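Flavoprotein (Thermotoga maritima, PDB 5V8S) probably acts as an electron-transferring oxidoreductase, holding a mu-oxo-diiron centre in a metallo-beta-lactamase-like domain beside a flavodoxin-like part expected to bind FMN. Local coordinates at residues 62-67 and 92-97; 116-121 and 145-150; 25-30 and 53-58; 175-180 and 235-240. The protein carries 1 engineered substitution. One frame throughout, in Å; residues are numbered along the deposited sequence.

Contact 1 of 4, residues 62-67 and 92-97; sequences ANVLID and HIIVNH. With FEO (mu-oxo-diiron), chain C.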
# COMPACT_ATOMS: atom_id res chain seq x y z
N ALA A 62 -47.55 -13.89 1.94
CA ALA A 62 -46.33 -13.24 2.37
C ALA A 62 -45.52 -12.85 1.15
O ALA A 62 -45.58 -13.50 0.11
CB ALA A 62 -45.49 -14.18 3.26
N ASN A 63 -44.75 -11.77 1.29
CA ASN A 63 -43.74 -11.39 0.32
C ASN A 63 -42.47 -11.13 1.10
O ASN A 63 -42.44 -10.23 1.96
CB ASN A 63 -44.13 -10.16 -0.50
CG ASN A 63 -45.26 -10.42 -1.48
OD1 ASN A 63 -45.19 -11.32 -2.32
ND2 ASN A 63 -46.32 -9.63 -1.36
N VAL A 64 -41.43 -11.91 0.83
CA VAL A 64 -40.22 -11.96 1.65
C VAL A 64 -39.06 -11.39 0.84
O VAL A 64 -38.63 -11.99 -0.15
CB VAL A 64 -39.92 -13.39 2.12
CG1 VAL A 64 -38.71 -13.40 3.06
CG2 VAL A 64 -41.15 -14.03 2.76
N LEU A 65 -38.53 -10.26 1.28
CA LEU A 65 -37.32 -9.68 0.71
C LEU A 65 -36.12 -10.21 1.47
O LEU A 65 -36.13 -10.26 2.70
CB LEU A 65 -37.36 -8.16 0.82
CG LEU A 65 -36.10 -7.42 0.37
CD1 LEU A 65 -35.89 -7.58 -1.12
CD2 LEU A 65 -36.23 -5.96 0.76
N ILE A 66 -35.08 -10.62 0.73
CA ILE A 66 -33.89 -11.21 1.34
C ILE A 66 -32.69 -10.37 0.91
O ILE A 66 -32.35 -10.31 -0.27
CB ILE A 66 -33.72 -12.69 0.97
CG1 ILE A 66 -34.98 -13.45 1.43
CG2 ILE A 66 -32.45 -13.27 1.63
CD1 ILE A 66 -34.93 -14.93 1.20
N ASP A 67 -32.10 -9.68 1.89
CA ASP A 67 -30.93 -8.82 1.71
C ASP A 67 -31.27 -7.59 0.85
O ASP A 67 -32.45 -7.28 0.67
CB ASP A 67 -29.75 -9.66 1.22
CG ASP A 67 -29.34 -10.75 2.26
OD1 ASP A 67 -29.44 -10.49 3.49
OD2 ASP A 67 -28.95 -11.86 1.85
N HIS A 92 -42.06 -9.40 5.07
CA HIS A 92 -40.88 -9.89 5.78
C HIS A 92 -39.63 -9.40 5.07
O HIS A 92 -39.61 -9.31 3.84
CB HIS A 92 -40.84 -11.42 5.76
CG HIS A 92 -41.94 -12.05 6.53
ND1 HIS A 92 -43.24 -12.11 6.06
CD2 HIS A 92 -41.94 -12.66 7.74
CE1 HIS A 92 -43.99 -12.72 6.96
NE2 HIS A 92 -43.24 -13.06 7.98
N ILE A 93 -38.60 -9.08 5.86
CA ILE A 93 -37.26 -8.85 5.34
C ILE A 93 -36.28 -9.70 6.14
O ILE A 93 -36.21 -9.59 7.37
CB ILE A 93 -36.85 -7.36 5.41
CG1 ILE A 93 -37.83 -6.48 4.63
CG2 ILE A 93 -35.43 -7.18 4.84
CD1 ILE A 93 -37.63 -5.00 4.78
N ILE A 94 -35.53 -10.55 5.44
CA ILE A 94 -34.51 -11.40 6.06
C ILE A 94 -33.15 -10.76 5.82
O ILE A 94 -32.79 -10.45 4.68
CB ILE A 94 -34.54 -12.83 5.51
CG1 ILE A 94 -35.88 -13.50 5.87
CG2 ILE A 94 -33.36 -13.64 6.07
CD1 ILE A 94 -36.05 -14.92 5.31
N VAL A 95 -32.42 -10.55 6.90
CA VAL A 95 -31.09 -9.94 6.86
C VAL A 95 -30.10 -11.01 7.30
O VAL A 95 -29.90 -11.24 8.50
CB VAL A 95 -31.03 -8.69 7.75
CG1 VAL A 95 -29.64 -8.07 7.69
CG2 VAL A 95 -32.08 -7.69 7.30
N ASN A 96 -29.45 -11.66 6.33
CA ASN A 96 -28.49 -12.70 6.64
C ASN A 96 -27.19 -12.12 7.22
O ASN A 96 -26.47 -12.83 7.91
CB ASN A 96 -28.15 -13.47 5.36
CG ASN A 96 -29.27 -14.39 4.91
OD1 ASN A 96 -29.76 -15.22 5.68
ND2 ASN A 96 -29.69 -14.25 3.63
N HIS A 97 -26.90 -10.84 6.95
CA HIS A 97 -25.64 -10.19 7.27
C HIS A 97 -25.89 -8.71 7.10
O HIS A 97 -26.56 -8.30 6.15
CB HIS A 97 -24.58 -10.72 6.28
CG HIS A 97 -23.22 -10.09 6.32
ND1 HIS A 97 -22.46 -9.91 7.46
CD2 HIS A 97 -22.43 -9.69 5.30
CE1 HIS A 97 -21.28 -9.40 7.14
NE2 HIS A 97 -21.24 -9.27 5.83
FE1 FEO C . -19.71 -8.80 4.26
FE2 FEO C . -21.16 -8.61 1.18
O FEO C . -20.82 -8.05 2.95
O HOH W 1 -28.79 -7.99 4.39
O HOH W 2 -18.20 -8.40 2.71
O HOH W 3 -18.91 -8.85 0.93
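With CG anti to the carbonyl carbon in both Asp-67 (chi1 -62°) and Asn-96 (chi1 -73°), a carboxylate and an amide meet beside the C-terminal part of a parallel strand pair, the side chains crossing at about a right angle. Asp-67 OD1 accepts Asn-96 N on its syn lone pair at 3.1 Å. Its other oxygen, OD2, takes Asn-96 ND2 at 3.1 Å, also from the syn side but tilted out of the carboxylate plane. A water donates to Asp-67 OD1 and to the O of His-97, so both oxygens are engaged and the carboxylate's rotation is fixed; Asn-96 OD1 bonds to Thr-170. Upstream, the ladder includes Leu-65 N to His-92 O (2.9 Å) and Ile-94 N to Leu-65 O (2.8 Å), while Val-64 CG1 packs on Ile-94 CD1 at 3.8 Å. Downstream, His-97 NE2 binds the iron FE1 at 2.2 Å, and Asp-166 holds its ND1. The strands belong to a beta-alpha-beta unit through helix 74-82; Leu-65 and Ile-93 pack on helix 106-113, whereas Ile-66 and Ile-94 face strands 175-179 and 168-172 of the second sheet.

Contact 2 of 4, residues 116-121 and 145-150; sequences DVEIIA and EEREIG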
# COMPACT_ATOMS: atom_id res chain seq x y z
N ASP A 116 -45.14 -1.55 9.51
CA ASP A 116 -44.29 -2.53 10.17
C ASP A 116 -44.11 -3.76 9.28
O ASP A 116 -45.04 -4.19 8.58
CB ASP A 116 -44.92 -2.97 11.49
CG ASP A 116 -44.85 -1.89 12.56
OD1 ASP A 116 -44.20 -0.85 12.33
OD2 ASP A 116 -45.45 -2.10 13.64
N VAL A 117 -42.90 -4.32 9.31
CA VAL A 117 -42.63 -5.62 8.70
C VAL A 117 -41.89 -6.46 9.73
O VAL A 117 -41.31 -5.94 10.69
CB VAL A 117 -41.80 -5.49 7.41
CG1 VAL A 117 -42.61 -4.83 6.32
CG2 VAL A 117 -40.56 -4.69 7.67
N GLU A 118 -41.90 -7.77 9.52
CA GLU A 118 -41.07 -8.65 10.34
C GLU A 118 -39.66 -8.68 9.75
O GLU A 118 -39.47 -9.15 8.62
CB GLU A 118 -41.67 -10.05 10.39
CG GLU A 118 -40.89 -10.98 11.29
CD GLU A 118 -41.61 -12.30 11.50
OE1 GLU A 118 -42.55 -12.35 12.33
OE2 GLU A 118 -41.25 -13.27 10.82
N ILE A 119 -38.70 -8.15 10.50
CA ILE A 119 -37.28 -8.16 10.10
C ILE A 119 -36.61 -9.30 10.85
O ILE A 119 -36.61 -9.33 12.09
CB ILE A 119 -36.61 -6.82 10.42
CG1 ILE A 119 -37.36 -5.67 9.73
CG2 ILE A 119 -35.13 -6.84 10.01
CD1 ILE A 119 -36.83 -4.26 10.05
N ILE A 120 -36.02 -10.25 10.12
CA ILE A 120 -35.40 -11.43 10.73
C ILE A 120 -33.89 -11.33 10.61
O ILE A 120 -33.36 -11.08 9.51
CB ILE A 120 -35.91 -12.72 10.06
CG1 ILE A 120 -37.40 -12.88 10.33
CG2 ILE A 120 -35.13 -13.94 10.56
CD1 ILE A 120 -38.04 -13.93 9.47
N ALA A 121 -33.19 -11.56 11.72
CA ALA A 121 -31.73 -11.52 11.72
C ALA A 121 -31.22 -12.41 12.85
O ALA A 121 -31.98 -12.86 13.70
CB ALA A 121 -31.22 -10.09 11.90
N GLU A 145 -33.39 -22.72 13.80
CA GLU A 145 -34.79 -22.37 14.00
C GLU A 145 -35.52 -22.40 12.67
O GLU A 145 -34.99 -22.01 11.64
CB GLU A 145 -34.90 -20.98 14.62
CG GLU A 145 -36.33 -20.49 14.80
CD GLU A 145 -36.46 -19.24 15.68
OE1 GLU A 145 -35.46 -18.84 16.32
OE2 GLU A 145 -37.57 -18.66 15.72
N GLU A 146 -36.76 -22.86 12.70
CA GLU A 146 -37.58 -22.91 11.52
C GLU A 146 -38.78 -22.00 11.72
O GLU A 146 -39.30 -21.89 12.82
CB GLU A 146 -38.06 -24.34 11.25
CG GLU A 146 -36.94 -25.30 10.89
CD GLU A 146 -37.40 -26.74 10.83
OE1 GLU A 146 -38.61 -26.99 10.72
OE2 GLU A 146 -36.53 -27.64 10.91
N ARG A 147 -39.19 -21.33 10.66
CA ARG A 147 -40.34 -20.46 10.72
C ARG A 147 -41.19 -20.69 9.50
O ARG A 147 -40.70 -20.72 8.38
CB ARG A 147 -39.92 -19.00 10.81
CG ARG A 147 -39.35 -18.63 12.17
CD ARG A 147 -38.94 -17.18 12.23
NE ARG A 147 -40.08 -16.33 12.52
CZ ARG A 147 -40.47 -15.98 13.74
NH1 ARG A 147 -39.81 -16.40 14.80
NH2 ARG A 147 -41.51 -15.20 13.89
N GLU A 148 -42.49 -20.86 9.72
CA GLU A 148 -43.42 -21.06 8.64
C GLU A 148 -43.89 -19.71 8.17
O GLU A 148 -44.52 -18.97 8.91
CB GLU A 148 -44.59 -21.92 9.09
CG GLU A 148 -45.49 -22.34 7.96
CD GLU A 148 -46.70 -23.10 8.43
OE1 GLU A 148 -47.82 -22.66 8.15
OE2 GLU A 148 -46.52 -24.14 9.08
N ILE A 149 -43.58 -19.38 6.92
CA ILE A 149 -43.93 -18.10 6.34
C ILE A 149 -44.51 -18.37 4.97
O ILE A 149 -43.90 -19.08 4.17
CB ILE A 149 -42.69 -17.17 6.22
CG1 ILE A 149 -42.09 -16.87 7.61
CG2 ILE A 149 -43.07 -15.87 5.53
CD1 ILE A 149 -40.67 -16.26 7.54
N GLY A 150 -45.70 -17.83 4.70
CA GLY A 150 -46.31 -18.02 3.39
C GLY A 150 -46.48 -19.47 2.98
O GLY A 150 -46.40 -19.78 1.78
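Glu-118 and Ile-120 meet Arg-147 and Ile-149 in a contact between two sheets, made by side chains alone and only partly buried. The axes of strands 118-121 and 146-149 come no closer than 11.5 Å and run 154° apart, so the backbones are too distant to pair and the gap is spanned by four side chains. The inner two are isoleucines reaching tip to tip: Ile-120 CD1 lies 4.0 Å from Ile-149 CD1. Arg-147 adds its aliphatic part, with CD 4.4 Å from Ile-120 CD1. The contact lies where the two mixed sheets of the metallo-beta-lactamase sandwich face each other, near their margin; strand 146-149 is the edge of the smaller sheet, and strand 118-121 is next to the edge of the larger one. On the more exposed side the contact turns polar. The Glu-118 chain, extended beyond CG, points its carboxylate at the guanidinium, again tip to tip, with the two planes 81° apart. Glu-118 OE1 and Arg-147 NH2 form a salt bridge at 3.4 Å whose hydrogen bond is weak and bent. The Arg-147 chain bends at chi3, and its NH1 makes a second weak bond, 3.3 Å to Glu-145 OE2, which lies at the guanidinium edge in its plane. One guanidinium thus links carboxylates from both segments. Glu-145 OE1 is held in turn by Lys-142 N. Thr-139 of strand 138-140 touches both Glu-118 and Arg-147, and His-92 packs against Glu-118 and Ile-149.

Contact 3 of 4, residues 25-30 and 53-58; sequences PEIYVL and NAYLVK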
# COMPACT_ATOMS: atom_id res chain seq x y z
N PRO A 25 -40.86 -22.16 -5.21
CA PRO A 25 -41.72 -20.98 -5.09
C PRO A 25 -41.26 -19.88 -6.05
O PRO A 25 -40.18 -19.98 -6.64
CB PRO A 25 -41.52 -20.55 -3.65
CG PRO A 25 -40.16 -21.00 -3.31
CD PRO A 25 -39.94 -22.28 -4.06
N GLU A 26 -42.08 -18.85 -6.18
CA GLU A 26 -41.79 -17.74 -7.10
C GLU A 26 -40.69 -16.88 -6.48
O GLU A 26 -40.92 -16.21 -5.46
CB GLU A 26 -43.09 -16.96 -7.29
CG GLU A 26 -43.07 -15.94 -8.41
CD GLU A 26 -44.39 -15.17 -8.53
OE1 GLU A 26 -45.43 -15.65 -8.04
OE2 GLU A 26 -44.38 -14.05 -9.10
N ILE A 27 -39.49 -16.89 -7.08
CA ILE A 27 -38.33 -16.17 -6.55
C ILE A 27 -37.75 -15.30 -7.65
O ILE A 27 -37.54 -15.78 -8.77
CB ILE A 27 -37.25 -17.14 -6.02
CG1 ILE A 27 -37.79 -17.98 -4.87
CG2 ILE A 27 -36.00 -16.37 -5.57
CD1 ILE A 27 -36.90 -19.13 -4.50
N TYR A 28 -37.48 -14.04 -7.31
CA TYR A 28 -36.82 -13.08 -8.19
C TYR A 28 -35.47 -12.73 -7.60
O TYR A 28 -35.31 -12.63 -6.38
CB TYR A 28 -37.63 -11.78 -8.30
CG TYR A 28 -38.98 -11.98 -8.93
CD1 TYR A 28 -40.04 -12.47 -8.20
CD2 TYR A 28 -39.20 -11.67 -10.27
CE1 TYR A 28 -41.28 -12.66 -8.77
CE2 TYR A 28 -40.44 -11.86 -10.85
CZ TYR A 28 -41.48 -12.35 -10.09
OH TYR A 28 -42.71 -12.55 -10.66
N VAL A 29 -34.49 -12.52 -8.48
CA VAL A 29 -33.25 -11.84 -8.11
C VAL A 29 -33.34 -10.39 -8.56
O VAL A 29 -33.86 -10.08 -9.64
CB VAL A 29 -32.00 -12.52 -8.70
CG1 VAL A 29 -32.04 -12.52 -10.23
CG2 VAL A 29 -30.71 -11.87 -8.16
N LEU A 30 -32.81 -9.51 -7.72
CA LEU A 30 -32.56 -8.10 -8.04
C LEU A 30 -31.06 -7.91 -7.89
O LEU A 30 -30.55 -7.91 -6.76
CB LEU A 30 -33.31 -7.18 -7.08
CG LEU A 30 -34.83 -7.30 -7.15
CD1 LEU A 30 -35.43 -6.91 -5.84
CD2 LEU A 30 -35.37 -6.43 -8.26
N ASN A 53 -26.65 -8.65 -4.82
CA ASN A 53 -27.80 -9.47 -5.20
C ASN A 53 -28.77 -9.55 -4.03
O ASN A 53 -28.39 -9.98 -2.94
CB ASN A 53 -27.38 -10.92 -5.51
CG ASN A 53 -26.27 -11.03 -6.56
OD1 ASN A 53 -26.05 -10.12 -7.38
ND2 ASN A 53 -25.58 -12.16 -6.55
N ALA A 54 -30.01 -9.15 -4.26
CA ALA A 54 -31.09 -9.33 -3.31
C ALA A 54 -32.16 -10.20 -3.95
O ALA A 54 -32.16 -10.39 -5.16
CB ALA A 54 -31.69 -7.98 -2.92
N TYR A 55 -33.06 -10.74 -3.13
CA TYR A 55 -34.04 -11.71 -3.63
C TYR A 55 -35.41 -11.38 -3.07
O TYR A 55 -35.54 -10.90 -1.95
CB TYR A 55 -33.66 -13.15 -3.24
CG TYR A 55 -32.30 -13.53 -3.80
CD1 TYR A 55 -31.14 -13.23 -3.10
CD2 TYR A 55 -32.18 -14.12 -5.04
CE1 TYR A 55 -29.89 -13.54 -3.61
CE2 TYR A 55 -30.93 -14.44 -5.56
CZ TYR A 55 -29.80 -14.14 -4.85
OH TYR A 55 -28.58 -14.48 -5.40
N LEU A 56 -36.45 -11.69 -3.86
CA LEU A 56 -37.83 -11.55 -3.41
C LEU A 56 -38.54 -12.88 -3.60
O LEU A 56 -38.55 -13.44 -4.71
CB LEU A 56 -38.57 -10.46 -4.19
CG LEU A 56 -40.02 -10.24 -3.75
CD1 LEU A 56 -40.06 -9.49 -2.43
CD2 LEU A 56 -40.82 -9.51 -4.81
N VAL A 57 -39.16 -13.38 -2.53
CA VAL A 57 -39.92 -14.63 -2.57
C VAL A 57 -41.38 -14.25 -2.42
O VAL A 57 -41.77 -13.72 -1.38
CB VAL A 57 -39.49 -15.62 -1.47
CG1 VAL A 57 -40.09 -17.00 -1.74
CG2 VAL A 57 -37.97 -15.71 -1.38
N LYS A 58 -42.19 -14.53 -3.44
CA LYS A 58 -43.61 -14.20 -3.41
C LYS A 58 -44.37 -15.47 -3.09
O LYS A 58 -44.33 -16.44 -3.86
CB LYS A 58 -44.05 -13.61 -4.75
CG LYS A 58 -43.30 -12.31 -5.07
CD LYS A 58 -43.85 -11.61 -6.31
CE LYS A 58 -45.06 -10.73 -5.99
NZ LYS A 58 -45.55 -9.99 -7.21
O HOH W 4 -44.78 -18.90 -4.82
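Lys-58 lies across Glu-26 and Tyr-28 of the antiparallel neighbour strand. Its CB sits 4.1 Å from Glu-26 CD. Farther out, CD touches two groups at once, 3.7 Å from Tyr-28 CE1 and 3.7 Å from Glu-26 OE2. The chain then bends at chi3 (84°), and NZ at the tip is hydrogen-bonded to the O of Ile-84. It remains 4.6 Å from Glu-26 OE2, near enough for the opposite charges to be felt, perhaps, but without a salt bridge. That oxygen instead accepts the hydroxyl of Tyr-28 on its anti lone pair, with Tyr-28 OH to Glu-26 OE2 at 2.7 Å, which ties together two residues of segment 25-30, both of which the lysine CD touches. The backbones are joined by paired bonds between Tyr-28 and Leu-56 and between Leu-30 and Ala-54. On the opposite face Val-29 lies beside Tyr-55, with CG2, anti to the backbone N, 3.7 Å from Tyr-55 CE2; Ile-27 CG1 meets Val-57 CG1 at 4.0 Å. The Tyr-55 hydroxyl bonds to Pro-238 O and its ring meets Phe-177 edge-to-face, so this side looks into the interior, while Leu-30 and Ala-54 pack on helix 74-82. The pair forms part of the antiparallel half of the larger sheet in the alpha-beta-beta-alpha sandwich of the metallo-beta-lactamase fold.

Contact 4 of 4, residues 175-180 and 235-240; sequences ILFSCD and ALLPGH. With FEO (mu-oxo-diiron), chain C.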
# COMPACT_ATOMS: atom_id res chain seq x y z
N ILE A 175 -33.15 -24.49 -1.35
CA ILE A 175 -32.58 -23.27 -1.89
C ILE A 175 -31.92 -22.51 -0.75
O ILE A 175 -32.58 -22.20 0.24
CB ILE A 175 -33.66 -22.42 -2.56
CG1 ILE A 175 -34.31 -23.22 -3.70
CG2 ILE A 175 -33.08 -21.09 -3.06
CD1 ILE A 175 -35.50 -22.53 -4.33
N LEU A 176 -30.63 -22.21 -0.88
CA LEU A 176 -29.88 -21.55 0.18
C LEU A 176 -29.59 -20.11 -0.22
O LEU A 176 -28.91 -19.86 -1.23
CB LEU A 176 -28.57 -22.30 0.44
CG LEU A 176 -27.85 -21.92 1.74
CD1 LEU A 176 -28.57 -22.53 2.93
CD2 LEU A 176 -26.41 -22.38 1.71
N PHE A 177 -30.12 -19.16 0.55
CA PHE A 177 -29.81 -17.74 0.39
C PHE A 177 -28.67 -17.46 1.36
O PHE A 177 -28.85 -17.49 2.58
CB PHE A 177 -31.03 -16.88 0.73
CG PHE A 177 -32.23 -17.15 -0.13
CD1 PHE A 177 -33.16 -18.11 0.24
CD2 PHE A 177 -32.46 -16.42 -1.28
CE1 PHE A 177 -34.30 -18.34 -0.55
CE2 PHE A 177 -33.59 -16.63 -2.06
CZ PHE A 177 -34.51 -17.60 -1.69
N SER A 178 -27.47 -17.25 0.82
CA SER A 178 -26.27 -17.36 1.62
C SER A 178 -25.49 -16.06 1.77
O SER A 178 -24.46 -16.06 2.44
CB SER A 178 -25.35 -18.43 1.02
OG SER A 178 -25.10 -18.16 -0.34
N CYS A 179 -25.93 -14.97 1.14
CA CYS A 179 -25.27 -13.67 1.23
C CYS A 179 -23.77 -13.77 0.90
O CYS A 179 -23.44 -14.18 -0.20
CB CYS A 179 -25.56 -12.98 2.56
SG CYS A 179 -25.33 -11.19 2.43
N ASP A 180 -22.85 -13.42 1.81
CA ASP A 180 -21.43 -13.45 1.44
C ASP A 180 -20.90 -14.86 1.23
O ASP A 180 -19.89 -15.02 0.53
CB ASP A 180 -20.54 -12.82 2.51
CG ASP A 180 -20.64 -11.29 2.57
OD1 ASP A 180 -21.30 -10.69 1.69
OD2 ASP A 180 -20.08 -10.70 3.51
N ALA A 235 -29.75 -25.36 -4.79
CA ALA A 235 -29.32 -24.11 -5.39
C ALA A 235 -28.71 -23.26 -4.30
O ALA A 235 -29.11 -23.33 -3.13
CB ALA A 235 -30.49 -23.36 -6.06
N LEU A 236 -27.69 -22.49 -4.68
CA LEU A 236 -27.06 -21.53 -3.79
C LEU A 236 -27.17 -20.16 -4.42
O LEU A 236 -26.69 -19.94 -5.55
CB LEU A 236 -25.60 -21.91 -3.52
CG LEU A 236 -24.90 -21.09 -2.43
CD1 LEU A 236 -23.87 -21.95 -1.73
CD2 LEU A 236 -24.25 -19.82 -2.96
N LEU A 237 -27.80 -19.22 -3.69
CA LEU A 237 -28.12 -17.88 -4.17
C LEU A 237 -27.38 -16.90 -3.26
O LEU A 237 -27.88 -16.53 -2.18
CB LEU A 237 -29.63 -17.63 -4.07
CG LEU A 237 -30.52 -18.16 -5.21
CD1 LEU A 237 -30.21 -19.61 -5.56
CD2 LEU A 237 -31.98 -17.97 -4.87
N PRO A 238 -26.17 -16.48 -3.64
CA PRO A 238 -25.38 -15.59 -2.78
C PRO A 238 -25.64 -14.12 -3.04
O PRO A 238 -26.33 -13.74 -3.99
CB PRO A 238 -23.94 -15.93 -3.18
CG PRO A 238 -24.08 -16.19 -4.67
CD PRO A 238 -25.47 -16.81 -4.89
N GLY A 239 -25.00 -13.28 -2.22
CA GLY A 239 -25.16 -11.84 -2.30
C GLY A 239 -24.28 -11.15 -3.30
O GLY A 239 -24.50 -9.97 -3.56
N HIS A 240 -23.29 -11.84 -3.83
CA HIS A 240 -22.37 -11.27 -4.81
C HIS A 240 -22.05 -12.32 -5.85
O HIS A 240 -21.74 -13.46 -5.49
CB HIS A 240 -21.04 -10.86 -4.14
CG HIS A 240 -21.20 -9.97 -2.95
ND1 HIS A 240 -21.67 -8.68 -3.02
CD2 HIS A 240 -20.95 -10.21 -1.64
CE1 HIS A 240 -21.70 -8.15 -1.80
NE2 HIS A 240 -21.26 -9.06 -0.95
FE1 FEO C . -19.71 -8.80 4.26
FE2 FEO C . -21.16 -8.61 1.18
O FEO C . -20.82 -8.05 2.95
O HOH W 5 -28.37 -14.57 -0.33
O HOH W 2 -18.20 -8.40 2.71
O HOH W 3 -18.91 -8.85 0.93
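Residues 175-177 pair in parallel with 235-237, the short strand axes 26° apart, in a ladder that includes Leu-237 N to Leu-176 O at 2.8 Å. Phe-177 and Leu-237 lie side by side on one face of it, with Phe-177 CE2 3.5 Å from Leu-237 CD2; the same methyl of Leu-237 also touches Ile-175 CG2. Leu-236, on the other face with Leu-176, brings CD2 to 3.2 Å from Ser-178 OG, a hydroxyl bonded to Val-181 O. Farther on, Cys-179 has a positive phi, and a water bridges Cys-179 N and Leu-237 O. Gly-239 N reaches Cys-179 O at 2.7 Å, from above the carbonyl plane. As is usual in the metallo-beta-lactamase fold, the metal ligands follow the C-terminal ends of the strands. Asp-180 bridges the two irons, its OD2 2.1 Å from the iron FE1 and its OD1 2.1 Å from the second iron, FE2. His-240 NE2 binds that second iron at 2.2 Å, with Asp-180 OD1 near the plane of its ring, and Ser-51 O accepts a bond from ND1, which fixes the ring's rotation. His-97, Glu-99 and His-163 serve the first iron; Asp-101 and Asp-102 serve the second. Phe-177 also touches Val-57, and Leu-237 touches Tyr-55, both on strand 50-59 of the facing sheet.

Overall arrangement
Contacts 1, 3 and 4 are buried strand pairings; contact 2, partly exposed, spans the two sheets by side chains. Contacts 1 and 3 share the larger sheet, where strands 50-59 and 62-66 are neighbours; contact 1 is a parallel pair and contact 3 an antiparallel one. Contact 2 has one strand in this sheet, beside 92-94. Contact 4 belongs to the smaller sheet but joins contact 3 through Tyr-55 and Asn-53, which bond to Pro-238 and Gly-239. Contacts 1 and 4 converge on the diiron centre, where His-97 and Asp-180 bind the same iron. Polar chemistry follows position: metal ligation at one end of the sandwich, salt bridges with weak hydrogen bonds at contact 2, about 18 Å from contact 4 between centres.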